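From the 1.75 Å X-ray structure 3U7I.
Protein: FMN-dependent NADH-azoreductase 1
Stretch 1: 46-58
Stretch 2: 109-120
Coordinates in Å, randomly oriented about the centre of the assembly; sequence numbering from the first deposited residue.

Stretch 1 46-58: QINLYDDVVPMID
Stretch 2 109-120: IPSKLKDYMDNI

Lys-112 makes the strongest polar link. Its NZ donates to Val-54 O at 2.8 Å and forms a salt bridge with Asp-115 OD2, also at 2.8 Å. Chi1 to chi3 are all m and chi4 is t, so the long chain curls along the loop. The second direct bond runs from Asn-119 ND2 to Pro-55 O, 3.0 Å. The same ND2 donates to Asp-115 O, one helical turn back, at 2.7 Å, so the amide joins helix and loop. Asn-119 has chi1 m and chi2 -100°; its OD1 is buried without a partner. A weak bond, Lys-112 N to Tyr-50 OH, spans 3.3 Å at the start of the helix.

Water 3 ties the end of the loop to the helix. It accepts from Ile-57 N at 2.8 Å and donates to Asp-115 OD1 at 2.6 Å and to Asp-118 OD2 at 2.7 Å. Both aspartates are m and point toward the loop. Water 2 accepts from Val-54 N at 3.1 Å and, weakly, from Lys-112 NZ at 3.4 Å.

Stretch 1 is a strand at 46-48, then loop. A turn follows the strand: Asp-51 N and Asp-52 N bond to Asn-48 O at 3.1 and 2.7 Å, and Asp-52 OD2 accepts from Asn-48 N at 2.7 Å. From 53 to 57 the loop is extended and passes across the helix rather than along it. Stretch 2 is helix from 111 to 120, with Pro-110 as N-cap residue. CA atoms pair as Leu-49 with Lys-112 (5.9 Å), Val-54 with Tyr-116 (6.3 Å) and Met-56 with Asp-115 (5.2 Å).

The contact buries 697 Å², both sides summed. Tyr-50 (chi1 m, chi2 81°) lays one ring face against Lys-112, whose CG is 3.6 Å from the ring centroid. Pro-110 CB sits at the ring edge, 3.4 Å from Tyr-50 OH. The aliphatic part of the lysine thus packs while its amine bonds.

Leu-49 (m, t) points toward the helix. Its CD1 meets Leu-113 CD1 at 3.7 Å and its CD2 meets Tyr-116 CD1 at 3.6 Å. Ile-47 (t, t) adds CD1 to Tyr-116 CE1 at 3.8 Å. Val-54 (t) sets CG1 3.7 Å from Asn-119 ND2; its short branched side chain fits close to the helix backbone. Ile-57 (m, t) brings CD1 to 3.5 Å from Asp-118 CG. Selenomethionine Met-56 (t, t, p) touches Asp-115 OD1 through CG at 3.6 Å, and its end leads away.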

# COMPACT_ATOMS: atom_id res chain seq x y z
N GLN C 46 3.85 11.48 -18.50
CA GLN C 46 2.94 10.59 -17.77
C GLN C 46 3.52 9.19 -17.65
O GLN C 46 3.99 8.61 -18.63
CB GLN C 46 1.57 10.53 -18.45
CG GLN C 46 0.61 9.51 -17.82
CD GLN C 46 -0.83 9.75 -18.22
OE1 GLN C 46 -1.20 10.86 -18.61
NE2 GLN C 46 -1.65 8.71 -18.13
N ILE C 47 3.48 8.65 -16.44
CA ILE C 47 3.86 7.26 -16.21
C ILE C 47 2.61 6.48 -15.83
O ILE C 47 1.85 6.90 -14.96
CB ILE C 47 4.98 7.12 -15.14
CG1 ILE C 47 5.38 5.65 -14.94
CG2 ILE C 47 4.57 7.75 -13.82
CD1 ILE C 47 6.55 5.48 -13.98
N ASN C 48 2.38 5.37 -16.51
CA ASN C 48 1.22 4.53 -16.25
C ASN C 48 1.66 3.34 -15.42
O ASN C 48 2.33 2.44 -15.92
CB ASN C 48 0.60 4.07 -17.57
CG ASN C 48 -0.09 5.20 -18.32
OD1 ASN C 48 -0.71 6.08 -17.72
ND2 ASN C 48 0.01 5.17 -19.64
N LEU C 49 1.29 3.35 -14.14
CA LEU C 49 1.80 2.36 -13.18
C LEU C 49 1.33 0.94 -13.48
O LEU C 49 1.97 -0.01 -13.03
CB LEU C 49 1.44 2.74 -11.74
CG LEU C 49 1.89 4.13 -11.29
CD1 LEU C 49 1.65 4.33 -9.78
CD2 LEU C 49 3.35 4.36 -11.63
N TYR C 50 0.24 0.79 -14.23
CA TYR C 50 -0.26 -0.54 -14.55
C TYR C 50 -0.02 -0.92 -16.02
O TYR C 50 -0.60 -1.88 -16.53
CB TYR C 50 -1.74 -0.67 -14.17
CG TYR C 50 -1.92 -0.84 -12.68
CD1 TYR C 50 -1.89 0.27 -11.82
CD2 TYR C 50 -2.07 -2.10 -12.12
CE1 TYR C 50 -2.03 0.10 -10.44
CE2 TYR C 50 -2.19 -2.28 -10.77
CZ TYR C 50 -2.18 -1.18 -9.93
OH TYR C 50 -2.31 -1.42 -8.58
N ASP C 51 0.85 -0.16 -16.68
CA ASP C 51 1.23 -0.46 -18.06
C ASP C 51 2.74 -0.34 -18.26
O ASP C 51 3.37 -1.21 -18.87
CB ASP C 51 0.49 0.45 -19.04
CG ASP C 51 0.60 -0.02 -20.48
OD1 ASP C 51 0.23 -1.18 -20.76
OD2 ASP C 51 1.07 0.78 -21.32
N ASP C 52 3.33 0.75 -17.77
CA ASP C 52 4.77 0.93 -17.85
C ASP C 52 5.45 -0.02 -16.87
O ASP C 52 4.79 -0.58 -15.98
CB ASP C 52 5.18 2.38 -17.54
CG ASP C 52 4.59 3.38 -18.51
OD1 ASP C 52 4.37 3.02 -19.69
OD2 ASP C 52 4.35 4.53 -18.10
N VAL C 53 6.75 -0.22 -17.03
CA VAL C 53 7.51 -1.06 -16.10
C VAL C 53 7.85 -0.25 -14.86
O VAL C 53 8.58 0.74 -14.92
CB VAL C 53 8.80 -1.62 -16.75
CG1 VAL C 53 9.52 -2.55 -15.79
CG2 VAL C 53 8.46 -2.35 -18.03
N VAL C 54 7.29 -0.67 -13.72
CA VAL C 54 7.60 -0.06 -12.43
C VAL C 54 8.12 -1.17 -11.53
O VAL C 54 7.32 -1.93 -10.97
CB VAL C 54 6.37 0.62 -11.79
CG1 VAL C 54 6.72 1.20 -10.43
CG2 VAL C 54 5.79 1.70 -12.73
N PRO C 55 9.46 -1.29 -11.44
CA PRO C 55 10.07 -2.39 -10.68
C PRO C 55 9.59 -2.49 -9.23
O PRO C 55 9.52 -1.51 -8.49
CB PRO C 55 11.57 -2.06 -10.74
CG PRO C 55 11.72 -1.32 -12.04
CD PRO C 55 10.47 -0.48 -12.15
N MSE C 56 9.26 -3.71 -8.85
CA MSE C 56 8.89 -4.04 -7.49
C MSE C 56 10.16 -4.39 -6.71
O MSE C 56 11.06 -5.03 -7.26
CB MSE C 56 7.97 -5.26 -7.54
CG MSE C 56 7.55 -5.77 -6.22
SE MSE C 56 6.60 -7.42 -6.52
CE MSE C 56 8.11 -8.59 -6.93
N ILE C 57 10.25 -4.00 -5.43
CA ILE C 57 11.33 -4.50 -4.57
C ILE C 57 11.21 -6.02 -4.37
O ILE C 57 10.29 -6.50 -3.69
CB ILE C 57 11.37 -3.80 -3.17
CG1 ILE C 57 11.68 -2.30 -3.29
CG2 ILE C 57 12.42 -4.47 -2.27
CD1 ILE C 57 11.55 -1.55 -1.96
N ASP C 58 12.12 -6.77 -4.98
CA ASP C 58 12.19 -8.22 -4.75
C ASP C 58 13.61 -8.65 -4.37
O ASP C 58 14.48 -7.80 -4.15
CB ASP C 58 11.67 -9.02 -5.96
CG ASP C 58 12.40 -8.66 -7.26
OD1 ASP C 58 13.54 -8.15 -7.21
OD2 ASP C 58 11.82 -8.88 -8.35
N ILE C 109 -3.34 2.98 -0.91
CA ILE C 109 -2.88 3.21 -2.27
C ILE C 109 -2.82 1.88 -3.03
O ILE C 109 -2.57 0.82 -2.43
CB ILE C 109 -1.50 3.90 -2.29
CG1 ILE C 109 -0.42 3.01 -1.65
CG2 ILE C 109 -1.60 5.26 -1.59
CD1 ILE C 109 0.99 3.56 -1.77
N PRO C 110 -3.06 1.92 -4.36
CA PRO C 110 -2.89 0.72 -5.19
C PRO C 110 -1.50 0.11 -5.01
O PRO C 110 -0.52 0.83 -4.83
CB PRO C 110 -3.05 1.28 -6.61
CG PRO C 110 -3.96 2.43 -6.46
CD PRO C 110 -3.57 3.06 -5.14
N SER C 111 -1.42 -1.22 -5.07
CA SER C 111 -0.13 -1.90 -4.92
C SER C 111 0.96 -1.31 -5.81
O SER C 111 2.10 -1.15 -5.37
CB SER C 111 -0.27 -3.39 -5.19
OG SER C 111 -0.82 -3.62 -6.47
N LYS C 112 0.63 -0.99 -7.06
CA LYS C 112 1.65 -0.44 -7.96
C LYS C 112 2.07 0.98 -7.57
O LYS C 112 3.18 1.40 -7.89
CB LYS C 112 1.24 -0.53 -9.44
CG LYS C 112 1.15 -1.95 -10.00
CD LYS C 112 2.42 -2.78 -9.77
CE LYS C 112 3.65 -2.20 -10.48
NZ LYS C 112 4.85 -3.12 -10.36
N LEU C 113 1.22 1.71 -6.85
CA LEU C 113 1.63 3.03 -6.33
C LEU C 113 2.63 2.87 -5.17
O LEU C 113 3.53 3.70 -5.01
CB LEU C 113 0.42 3.87 -5.90
CG LEU C 113 0.69 5.32 -5.50
CD1 LEU C 113 1.55 6.03 -6.54
CD2 LEU C 113 -0.61 6.09 -5.27
N LYS C 114 2.48 1.81 -4.39
CA LYS C 114 3.50 1.46 -3.40
C LYS C 114 4.83 1.15 -4.10
O LYS C 114 5.88 1.65 -3.67
CB LYS C 114 3.07 0.28 -2.52
CG LYS C 114 4.09 -0.07 -1.43
CD LYS C 114 4.59 1.18 -0.71
CE LYS C 114 5.35 0.87 0.60
NZ LYS C 114 6.49 -0.07 0.45
N ASP C 115 4.81 0.34 -5.16
CA ASP C 115 6.02 0.06 -5.93
C ASP C 115 6.64 1.36 -6.45
O ASP C 115 7.86 1.52 -6.45
CB ASP C 115 5.73 -0.83 -7.13
CG ASP C 115 5.43 -2.25 -6.74
OD1 ASP C 115 5.82 -2.65 -5.62
OD2 ASP C 115 4.84 -2.97 -7.56
N TYR C 116 5.79 2.28 -6.89
CA TYR C 116 6.28 3.57 -7.39
C TYR C 116 6.95 4.35 -6.25
O TYR C 116 8.02 4.94 -6.44
CB TYR C 116 5.16 4.39 -8.04
CG TYR C 116 5.65 5.68 -8.67
CD1 TYR C 116 6.26 5.68 -9.92
CD2 TYR C 116 5.51 6.89 -8.01
CE1 TYR C 116 6.71 6.88 -10.50
CE2 TYR C 116 5.96 8.09 -8.57
CZ TYR C 116 6.55 8.08 -9.81
OH TYR C 116 6.99 9.27 -10.36
N MSE C 117 6.33 4.35 -5.07
CA MSE C 117 6.93 5.02 -3.93
C MSE C 117 8.30 4.40 -3.65
O MSE C 117 9.24 5.11 -3.29
CB MSE C 117 6.05 4.93 -2.67
CG MSE C 117 4.66 5.57 -2.79
SE MSE C 117 4.73 7.45 -3.28
CE MSE C 117 5.82 8.09 -1.79
N ASP C 118 8.41 3.09 -3.85
CA ASP C 118 9.67 2.38 -3.60
C ASP C 118 10.78 2.76 -4.60
O ASP C 118 11.97 2.56 -4.33
CB ASP C 118 9.45 0.85 -3.56
CG ASP C 118 8.63 0.40 -2.37
OD1 ASP C 118 8.53 1.15 -1.36
OD2 ASP C 118 8.07 -0.73 -2.43
N ASN C 119 10.38 3.30 -5.75
CA ASN C 119 11.31 3.78 -6.78
C ASN C 119 11.80 5.21 -6.54
O ASN C 119 12.92 5.56 -6.90
CB ASN C 119 10.65 3.71 -8.16
CG ASN C 119 10.71 2.32 -8.77
OD1 ASN C 119 11.55 2.04 -9.62
ND2 ASN C 119 9.79 1.44 -8.35
N ILE C 120 10.95 6.04 -5.93
CA ILE C 120 11.24 7.46 -5.79
C ILE C 120 11.68 7.91 -4.39
O ILE C 120 12.24 9.00 -4.23
CB ILE C 120 10.04 8.32 -6.24
CG1 ILE C 120 8.87 8.14 -5.28
CG2 ILE C 120 9.65 7.99 -7.69
CD1 ILE C 120 7.82 9.20 -5.39
O HOH W 1 -3.69 -3.39 -8.21
O HOH W 2 5.61 -3.22 -13.67
O HOH W 3 7.98 -2.81 -4.20